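Local coordinates for regulatory protein SWI6 (Saccharomyces cerevisiae, PDB 1SW6) that acts as the shared regulatory subunit of the SBF and MBF complexes that drive cell-cycle-dependent transcription, here represented by its ankyrin-repeat domain, at residues Met61-Phe66 with Leu123-Asp128; Val54-Gln59 with Pro117-Asn122; Gly283-Asn288 with Leu317-Phe322. All coordinates share one frame; numbering follows the deposited sequence.

From the N terminus, the chain enters helix 57-71 through 54-59, runs on through 61-66 and, after helix 105-115, returns along 117-122 and 123-128. Contact 2 (54-59 with 117-122) and contact 1 (61-66 with 123-128) therefore cross, their segments alternating, and both fasten the loop ahead of helix 134-140 to helix 57-71. Each closes a loop of nearly 60 residues (57 and 56) that holds helix 105-115. They touch where Val54 packs against Ile125. Contact 3 follows in series, closing a shorter loop around helix 296-304 and joining ANK 4 to ANK 5. Its centre is about 40 Å from that of contact 1, on the opposite side of the chain's centre.

Contact 1: residues Met61-Phe66 with Leu123-Asp128; sequences MKLEAF and LNIPVD
Leu63 and Glu64, on helix 57-71, face an irregular loop that passes the helix, with CA of Leu63 6.6 Å from CA of Leu123 and CA of Glu64 6.3 Å from CA of Val127. No hydrogen bond links the two segments, and side-chain packing carries the contact. With chi1 at 177°, CG of Leu63 is anti to its backbone N and turned toward the loop, 3.9 Å from CG2 of Val127. Its CD2 lies 3.5 Å from CB of Ile125 and 3.6 Å from CG2 of Val127, while CD1 meets CD2 of Leu123 at 4.1 Å, the two leucines crossing at about a right angle. This loop leads into ANK 1, whose helix 134-140 covers Leu63 and Val127 through Pro134, so the contact joins the helices preceding the repeats to the start of the ankyrin stack. An alanine at Leu63 would probably leave a gap between the helix and the loop, with Ile125 and Val127 deprived of the branched end that fills it. Farther along the helix, CE2 of the Phe66 ring approaches the same CD2 of Leu123 obliquely. At the partly exposed margin, CG of Glu64 lies 4.3 Å from CG1 of Val127.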
loop_
_atom_site.group_PDB
_atom_site.type_symbol
_atom_site.label_atom_id
_atom_site.label_comp_id
_atom_site.label_asym_id
_atom_site.label_seq_id
_atom_site.Cartn_x
_atom_site.Cartn_y
_atom_site.Cartn_z
ATOM N N MET A 61 5.497 18.279 -6.163
ATOM C CA MET A 61 4.700 18.808 -5.058
ATOM C C MET A 61 3.311 19.179 -5.563
ATOM O O MET A 61 2.317 18.948 -4.878
ATOM C CB MET A 61 5.379 20.035 -4.440
ATOM C CG MET A 61 6.794 19.764 -3.975
ATOM S SD MET A 61 7.656 21.248 -3.432
ATOM C CE MET A 61 8.712 20.561 -2.156
ATOM N N LYS A 62 3.247 19.743 -6.765
ATOM C CA LYS A 62 1.972 20.119 -7.347
ATOM C C LYS A 62 1.167 18.865 -7.685
ATOM O O LYS A 62 -0.018 18.774 -7.365
ATOM C CB LYS A 62 2.178 20.943 -8.618
ATOM C CG LYS A 62 0.868 21.407 -9.238
ATOM C CD LYS A 62 1.081 22.104 -10.568
ATOM C CE LYS A 62 -0.234 22.665 -11.098
ATOM N NZ LYS A 62 -0.076 23.252 -12.465
ATOM N N LEU A 63 1.810 17.898 -8.340
ATOM C CA LEU A 63 1.127 16.660 -8.699
ATOM C C LEU A 63 0.609 15.987 -7.425
ATOM O O LEU A 63 -0.535 15.524 -7.370
ATOM C CB LEU A 63 2.076 15.704 -9.432
ATOM C CG LEU A 63 1.474 14.341 -9.803
ATOM C CD1 LEU A 63 0.250 14.567 -10.676
ATOM C CD2 LEU A 63 2.510 13.473 -10.531
ATOM N N GLU A 64 1.462 15.939 -6.405
ATOM C CA GLU A 64 1.087 15.343 -5.131
ATOM C C GLU A 64 -0.146 16.038 -4.572
ATOM O O GLU A 64 -1.017 15.392 -3.994
ATOM C CB GLU A 64 2.239 15.445 -4.123
ATOM C CG GLU A 64 3.366 14.430 -4.335
ATOM C CD GLU A 64 4.423 14.473 -3.227
ATOM O OE1 GLU A 64 5.343 13.621 -3.235
ATOM O OE2 GLU A 64 4.333 15.361 -2.349
ATOM N N ALA A 65 -0.224 17.354 -4.755
ATOM C CA ALA A 65 -1.362 18.121 -4.253
ATOM C C ALA A 65 -2.622 17.736 -5.014
ATOM O O ALA A 65 -3.629 17.353 -4.415
ATOM C CB ALA A 65 -1.098 19.629 -4.395
ATOM N N PHE A 66 -2.552 17.841 -6.337
ATOM C CA PHE A 66 -3.670 17.499 -7.203
ATOM C C PHE A 66 -4.184 16.092 -6.905
ATOM O O PHE A 66 -5.390 15.854 -6.875
ATOM C CB PHE A 66 -3.224 17.586 -8.661
ATOM C CG PHE A 66 -4.299 17.224 -9.654
ATOM C CD1 PHE A 66 -5.547 17.831 -9.601
ATOM C CD2 PHE A 66 -4.038 16.317 -10.676
ATOM C CE1 PHE A 66 -6.523 17.545 -10.554
ATOM C CE2 PHE A 66 -5.006 16.022 -11.636
ATOM C CZ PHE A 66 -6.251 16.638 -11.577
ATOM N N LEU A 123 1.475 14.957 -15.168
ATOM C CA LEU A 123 0.899 13.711 -14.654
ATOM C C LEU A 123 1.821 12.503 -14.686
ATOM O O LEU A 123 1.497 11.461 -14.118
ATOM C CB LEU A 123 -0.369 13.357 -15.434
ATOM C CG LEU A 123 -1.478 14.402 -15.499
ATOM C CD1 LEU A 123 -2.555 13.921 -16.447
ATOM C CD2 LEU A 123 -2.032 14.645 -14.107
ATOM N N ASN A 124 2.970 12.641 -15.335
ATOM C CA ASN A 124 3.894 11.527 -15.457
ATOM C C ASN A 124 5.126 11.627 -14.552
ATOM O O ASN A 124 6.273 11.595 -15.017
ATOM C CB ASN A 124 4.287 11.385 -16.931
ATOM C CG ASN A 124 3.071 11.173 -17.833
ATOM O OD1 ASN A 124 2.860 11.907 -18.800
ATOM N ND2 ASN A 124 2.262 10.168 -17.509
ATOM N N ILE A 125 4.859 11.725 -13.253
ATOM C CA ILE A 125 5.889 11.833 -12.226
ATOM C C ILE A 125 5.624 10.806 -11.127
ATOM O O ILE A 125 4.487 10.642 -10.685
ATOM C CB ILE A 125 5.852 13.224 -11.546
ATOM C CG1 ILE A 125 6.059 14.327 -12.580
ATOM C CG2 ILE A 125 6.892 13.295 -10.437
ATOM C CD1 ILE A 125 5.889 15.722 -12.012
ATOM N N PRO A 126 6.664 10.091 -10.677
ATOM C CA PRO A 126 6.394 9.121 -9.610
ATOM C C PRO A 126 5.884 9.921 -8.405
ATOM O O PRO A 126 6.377 11.018 -8.128
ATOM C CB PRO A 126 7.759 8.485 -9.367
ATOM C CG PRO A 126 8.399 8.547 -10.733
ATOM C CD PRO A 126 8.031 9.939 -11.206
ATOM N N VAL A 127 4.896 9.380 -7.698
ATOM C CA VAL A 127 4.312 10.078 -6.559
ATOM C C VAL A 127 4.718 9.515 -5.198
ATOM O O VAL A 127 4.408 10.093 -4.156
ATOM C CB VAL A 127 2.768 10.106 -6.703
ATOM C CG1 VAL A 127 2.101 10.490 -5.399
ATOM C CG2 VAL A 127 2.390 11.100 -7.779
ATOM N N ASP A 128 5.425 8.395 -5.197
ATOM C CA ASP A 128 5.848 7.822 -3.936
ATOM C C ASP A 128 7.200 7.142 -4.041
ATOM O O ASP A 128 7.910 7.288 -5.035
ATOM C CB ASP A 128 4.790 6.841 -3.419
ATOM C CG ASP A 128 4.644 5.620 -4.299
ATOM O OD1 ASP A 128 3.557 5.007 -4.264
ATOM O OD2 ASP A 128 5.608 5.259 -5.011
#

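Contact 2: residues Val54-Gln59 with Pro117-Asn122; sequences VNDNEQ and PNTQLN
Gln59 and Thr119 form the close part of this contact, where the first turn of helix 57-71 meets an irregular strip of chain. The methyl CG2 of Thr119 is anti to its own backbone N and presses against Gln59, 3.4 Å from CG and 3.6 Å from CA. Beyond CG, the glutamine amide turns across the strip. Its NE2 gives a weak hydrogen bond to the carbonyl O of Gln120, 3.5 Å long with an N-H...O angle of 147°, and also lies 3.6 Å from CB of Asn122. The amide planes of Gln59 and Asn122 are nearly perpendicular, 88° apart, and no hydrogen bond joins them; OD1 of Asn122 instead accepts from the backbone N of Asn124.

The outer side is looser and more polar. The extended chain of Glu58 crosses Asn118 at about a right angle, its OE2 3.6 Å from ND2 of Asn118, and no hydrogen bond forms. Both side chains lie on the solvent side of the contact. Asp56 is the N-cap of the helix: its OD1 accepts from the backbone N of Gln59 at 2.8 Å, from above the carboxylate plane, and more weakly from that of Glu58. The same OD1 meets CG2 of Thr119 tip to tip, so the cap that fixes the helix start borders the threonine.

The carbonyl O of Thr119 accepts from NZ of Lys62, a turn further along the helix. Leu121 turns away from 54-59 and touches Lys62 and Phe66 of helix 57-71 and Leu109 and Asn113 of helix 105-115, so that the loop rests on both helices.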
loop_
_atom_site.group_PDB
_atom_site.type_symbol
_atom_site.label_atom_id
_atom_site.label_comp_id
_atom_site.label_asym_id
_atom_site.label_seq_id
_atom_site.Cartn_x
_atom_site.Cartn_y
_atom_site.Cartn_z
ATOM N N VAL A 54 11.982 12.317 -12.551
ATOM C CA VAL A 54 11.572 13.709 -12.561
ATOM C C VAL A 54 12.558 14.615 -11.852
ATOM O O VAL A 54 12.991 14.337 -10.733
ATOM C CB VAL A 54 10.190 13.872 -11.920
ATOM C CG1 VAL A 54 9.796 15.345 -11.887
ATOM C CG2 VAL A 54 9.174 13.057 -12.708
ATOM N N ASN A 55 12.903 15.706 -12.522
ATOM C CA ASN A 55 13.836 16.685 -11.990
ATOM C C ASN A 55 13.120 17.772 -11.191
ATOM O O ASN A 55 13.395 17.955 -10.001
ATOM C CB ASN A 55 14.638 17.315 -13.134
ATOM C CG ASN A 55 15.531 18.451 -12.666
ATOM O OD1 ASN A 55 15.061 19.566 -12.412
ATOM N ND2 ASN A 55 16.827 18.172 -12.544
ATOM N N ASP A 56 12.199 18.484 -11.838
ATOM C CA ASP A 56 11.462 19.557 -11.171
ATOM C C ASP A 56 10.717 19.055 -9.935
ATOM O O ASP A 56 9.640 18.462 -10.045
ATOM C CB ASP A 56 10.464 20.204 -12.135
ATOM C CG ASP A 56 9.892 21.504 -11.594
ATOM O OD1 ASP A 56 9.467 21.532 -10.418
ATOM O OD2 ASP A 56 9.863 22.501 -12.348
ATOM N N ASN A 57 11.297 19.301 -8.762
ATOM C CA ASN A 57 10.705 18.883 -7.499
ATOM C C ASN A 57 9.384 19.587 -7.214
ATOM O O ASN A 57 8.528 19.055 -6.512
ATOM C CB ASN A 57 11.672 19.149 -6.348
ATOM C CG ASN A 57 11.024 18.950 -4.990
ATOM O OD1 ASN A 57 10.578 17.849 -4.651
ATOM N ND2 ASN A 57 10.962 20.020 -4.205
ATOM N N GLU A 58 9.220 20.789 -7.750
ATOM C CA GLU A 58 7.988 21.523 -7.523
ATOM C C GLU A 58 6.840 20.963 -8.362
ATOM O O GLU A 58 5.673 21.085 -7.985
ATOM C CB GLU A 58 8.210 23.019 -7.778
ATOM C CG GLU A 58 9.207 23.626 -6.779
ATOM C CD GLU A 58 9.166 25.146 -6.707
ATOM O OE1 GLU A 58 9.885 25.718 -5.855
ATOM O OE2 GLU A 58 8.420 25.770 -7.493
ATOM N N GLN A 59 7.162 20.339 -9.493
ATOM C CA GLN A 59 6.119 19.741 -10.319
ATOM C C GLN A 59 5.537 18.593 -9.513
ATOM O O GLN A 59 4.328 18.362 -9.521
ATOM C CB GLN A 59 6.682 19.185 -11.621
ATOM C CG GLN A 59 7.006 20.218 -12.665
ATOM C CD GLN A 59 7.238 19.588 -14.027
ATOM O OE1 GLN A 59 8.129 18.752 -14.199
ATOM N NE2 GLN A 59 6.429 19.983 -15.002
ATOM N N PRO A 117 0.085 28.316 -9.579
ATOM C CA PRO A 117 0.145 29.061 -10.842
ATOM C C PRO A 117 1.599 29.214 -11.271
ATOM O O PRO A 117 1.902 29.686 -12.371
ATOM C CB PRO A 117 -0.486 30.392 -10.467
ATOM C CG PRO A 117 0.054 30.603 -9.072
ATOM C CD PRO A 117 -0.101 29.232 -8.435
ATOM N N ASN A 118 2.484 28.785 -10.376
ATOM C CA ASN A 118 3.928 28.852 -10.562
ATOM C C ASN A 118 4.550 27.668 -11.306
ATOM O O ASN A 118 5.563 27.825 -11.987
ATOM C CB ASN A 118 4.595 28.997 -9.189
ATOM C CG ASN A 118 4.155 27.913 -8.199
ATOM O OD1 ASN A 118 2.961 27.727 -7.951
ATOM N ND2 ASN A 118 5.125 27.200 -7.627
ATOM N N THR A 119 3.952 26.487 -11.172
ATOM C CA THR A 119 4.476 25.285 -11.820
ATOM C C THR A 119 3.451 24.674 -12.767
ATOM O O THR A 119 2.249 24.871 -12.600
ATOM C CB THR A 119 4.844 24.208 -10.773
ATOM O OG1 THR A 119 5.552 24.813 -9.684
ATOM C CG2 THR A 119 5.717 23.129 -11.403
ATOM N N GLN A 120 3.924 23.929 -13.760
ATOM C CA GLN A 120 3.017 23.287 -14.699
ATOM C C GLN A 120 2.658 21.892 -14.204
ATOM O O GLN A 120 3.498 21.196 -13.629
ATOM C CB GLN A 120 3.651 23.183 -16.085
ATOM C CG GLN A 120 2.761 22.462 -17.090
ATOM C CD GLN A 120 3.337 22.457 -18.494
ATOM O OE1 GLN A 120 4.465 22.003 -18.715
ATOM N NE2 GLN A 120 2.559 22.957 -19.455
ATOM N N LEU A 121 1.408 21.490 -14.422
ATOM C CA LEU A 121 0.942 20.172 -14.002
ATOM C C LEU A 121 1.488 19.080 -14.911
ATOM O O LEU A 121 1.264 19.098 -16.119
ATOM C CB LEU A 121 -0.582 20.104 -14.013
ATOM C CG LEU A 121 -1.121 18.739 -13.573
ATOM C CD1 LEU A 121 -0.669 18.460 -12.143
ATOM C CD2 LEU A 121 -2.638 18.716 -13.664
ATOM N N ASN A 122 2.195 18.124 -14.317
ATOM C CA ASN A 122 2.786 17.015 -15.060
ATOM C C ASN A 122 2.274 15.724 -14.426
ATOM O O ASN A 122 2.603 15.431 -13.279
ATOM C CB ASN A 122 4.309 17.087 -14.949
ATOM C CG ASN A 122 5.011 16.119 -15.875
ATOM O OD1 ASN A 122 4.645 14.945 -15.970
ATOM N ND2 ASN A 122 6.044 16.604 -16.556
#

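Contact 3: residues Gly283-Asn288 with Leu317-Phe322; sequences GDTCLN and LRPVDF
Asn288 takes an unusual first torsion, chi1 -148°, and a second near zero, chi2 -8°, which bring its carboxamide up against Leu317 and Pro319. ND2 then donates to the carbonyl O of Leu317 at 3.0 Å with an N-H...O angle of 148°. The acceptor lies close to the amide plane of Asn288, whereas the donor stands above the carbonyl plane of Leu317. Pro319 crosses the asparagine side chain at about a right angle, its CD 3.6 Å from both CG and OD1 of Asn288. Its CG also packs against CG of Leu287 at 3.8 Å. The Phe322 ring meets OD1 of Asn288 edge-on, near the ring plane, with CE1 3.9 Å away.

The two segments belong to adjoining repeats, ANK 4 and the short ANK 5. Thr285 is the N-cap of helix 286-293, its OG1 accepting from the backbone N of Asn288 at 3.1 Å; this is the threonine of the TPLH-like motif that opens ankyrin helices, here in the variant sequence TCLN. In ANK 5 the 3-10 turn 319-321 is braced by Asp321, whose OD2 accepts from the backbone N of Arg318 while its OD1 forms a salt bridge with NH2 of Arg318 at 3.1 Å. Val320 CG2 lies over the centre of one guanidinium face.

Asn288 thus joins a capped helix start to a 3-10 turn: its backbone N is held by Thr285 within one repeat, and its side chain donates to a main-chain carbonyl of the next. Because that acceptor is a backbone atom, this link depends on the path of the chain at Leu317 rather than on its side chain.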
loop_
_atom_site.group_PDB
_atom_site.type_symbol
_atom_site.label_atom_id
_atom_site.label_comp_id
_atom_site.label_asym_id
_atom_site.label_seq_id
_atom_site.Cartn_x
_atom_site.Cartn_y
_atom_site.Cartn_z
ATOM N N GLY A 283 12.364 -18.572 -15.640
ATOM C CA GLY A 283 12.020 -19.512 -16.693
ATOM C C GLY A 283 10.668 -20.156 -16.439
ATOM O O GLY A 283 10.323 -21.154 -17.072
ATOM N N ASP A 284 9.909 -19.584 -15.507
ATOM C CA ASP A 284 8.583 -20.089 -15.151
ATOM C C ASP A 284 7.474 -19.493 -15.999
ATOM O O ASP A 284 7.469 -18.287 -16.280
ATOM C CB ASP A 284 8.210 -19.753 -13.701
ATOM C CG ASP A 284 8.960 -20.583 -12.683
ATOM O OD1 ASP A 284 9.139 -21.796 -12.919
ATOM O OD2 ASP A 284 9.343 -20.017 -11.631
ATOM N N THR A 285 6.526 -20.339 -16.384
ATOM C CA THR A 285 5.365 -19.875 -17.116
ATOM C C THR A 285 4.372 -19.620 -15.977
ATOM O O THR A 285 4.597 -20.080 -14.854
ATOM C CB THR A 285 4.807 -20.960 -18.023
ATOM O OG1 THR A 285 4.548 -22.131 -17.251
ATOM C CG2 THR A 285 5.781 -21.277 -19.137
ATOM N N CYS A 286 3.286 -18.897 -16.234
ATOM C CA CYS A 286 2.342 -18.664 -15.156
ATOM C C CYS A 286 1.800 -20.016 -14.687
ATOM O O CYS A 286 1.511 -20.215 -13.507
ATOM C CB CYS A 286 1.218 -17.710 -15.597
ATOM S SG CYS A 286 0.144 -18.220 -16.966
ATOM N N LEU A 287 1.708 -20.966 -15.606
ATOM C CA LEU A 287 1.224 -22.296 -15.250
ATOM C C LEU A 287 2.148 -22.989 -14.247
ATOM O O LEU A 287 1.677 -23.668 -13.332
ATOM C CB LEU A 287 1.098 -23.173 -16.500
ATOM C CG LEU A 287 0.680 -24.617 -16.240
ATOM C CD1 LEU A 287 -0.698 -24.645 -15.566
ATOM C CD2 LEU A 287 0.673 -25.392 -17.557
ATOM N N ASN A 288 3.460 -22.826 -14.432
ATOM C CA ASN A 288 4.446 -23.452 -13.549
ATOM C C ASN A 288 4.401 -22.829 -12.150
ATOM O O ASN A 288 4.597 -23.517 -11.154
ATOM C CB ASN A 288 5.856 -23.333 -14.144
ATOM C CG ASN A 288 6.749 -24.522 -13.767
ATOM O OD1 ASN A 288 6.364 -25.358 -12.954
ATOM N ND2 ASN A 288 7.944 -24.594 -14.356
ATOM N N LEU A 317 12.370 -28.018 -13.736
ATOM C CA LEU A 317 11.020 -28.294 -13.246
ATOM C C LEU A 317 9.928 -27.859 -14.232
ATOM O O LEU A 317 9.977 -26.772 -14.809
ATOM C CB LEU A 317 10.803 -27.598 -11.897
ATOM C CG LEU A 317 11.786 -27.991 -10.789
ATOM C CD1 LEU A 317 11.532 -27.151 -9.542
ATOM C CD2 LEU A 317 11.636 -29.477 -10.480
ATOM N N ARG A 318 8.941 -28.727 -14.410
ATOM C CA ARG A 318 7.823 -28.479 -15.310
ATOM C C ARG A 318 6.532 -28.670 -14.524
ATOM O O ARG A 318 6.509 -29.396 -13.533
ATOM C CB ARG A 318 7.857 -29.475 -16.469
ATOM C CG ARG A 318 9.187 -29.531 -17.213
ATOM C CD ARG A 318 9.290 -30.821 -18.006
ATOM N NE ARG A 318 9.122 -31.966 -17.116
ATOM C CZ ARG A 318 8.806 -33.193 -17.512
ATOM N NH1 ARG A 318 8.622 -33.454 -18.798
ATOM N NH2 ARG A 318 8.649 -34.152 -16.610
ATOM N N PRO A 319 5.439 -28.021 -14.955
ATOM C CA PRO A 319 4.152 -28.148 -14.269
ATOM C C PRO A 319 3.724 -29.595 -14.066
ATOM O O PRO A 319 3.112 -29.919 -13.052
ATOM C CB PRO A 319 3.200 -27.391 -15.191
ATOM C CG PRO A 319 4.065 -26.281 -15.691
ATOM C CD PRO A 319 5.353 -27.016 -16.031
ATOM N N VAL A 320 4.032 -30.465 -15.030
ATOM C CA VAL A 320 3.652 -31.871 -14.892
ATOM C C VAL A 320 4.326 -32.508 -13.683
ATOM O O VAL A 320 3.838 -33.505 -13.151
ATOM C CB VAL A 320 3.980 -32.713 -16.162
ATOM C CG1 VAL A 320 3.049 -32.302 -17.301
ATOM C CG2 VAL A 320 5.443 -32.533 -16.568
ATOM N N ASP A 321 5.431 -31.921 -13.236
ATOM C CA ASP A 321 6.144 -32.455 -12.080
ATOM C C ASP A 321 5.391 -32.185 -10.786
ATOM O O ASP A 321 5.683 -32.798 -9.756
ATOM C CB ASP A 321 7.552 -31.862 -11.989
ATOM C CG ASP A 321 8.405 -32.217 -13.187
ATOM O OD1 ASP A 321 8.280 -33.362 -13.681
ATOM O OD2 ASP A 321 9.206 -31.363 -13.629
ATOM N N PHE A 322 4.433 -31.261 -10.833
ATOM C CA PHE A 322 3.626 -30.940 -9.659
ATOM C C PHE A 322 2.223 -31.497 -9.851
ATOM O O PHE A 322 1.292 -31.126 -9.140
ATOM C CB PHE A 322 3.553 -29.424 -9.432
ATOM C CG PHE A 322 4.876 -28.800 -9.098
ATOM C CD1 PHE A 322 5.528 -27.979 -10.018
ATOM C CD2 PHE A 322 5.493 -29.067 -7.878
ATOM C CE1 PHE A 322 6.782 -27.435 -9.729
ATOM C CE2 PHE A 322 6.740 -28.533 -7.578
ATOM C CZ PHE A 322 7.390 -27.715 -8.506
#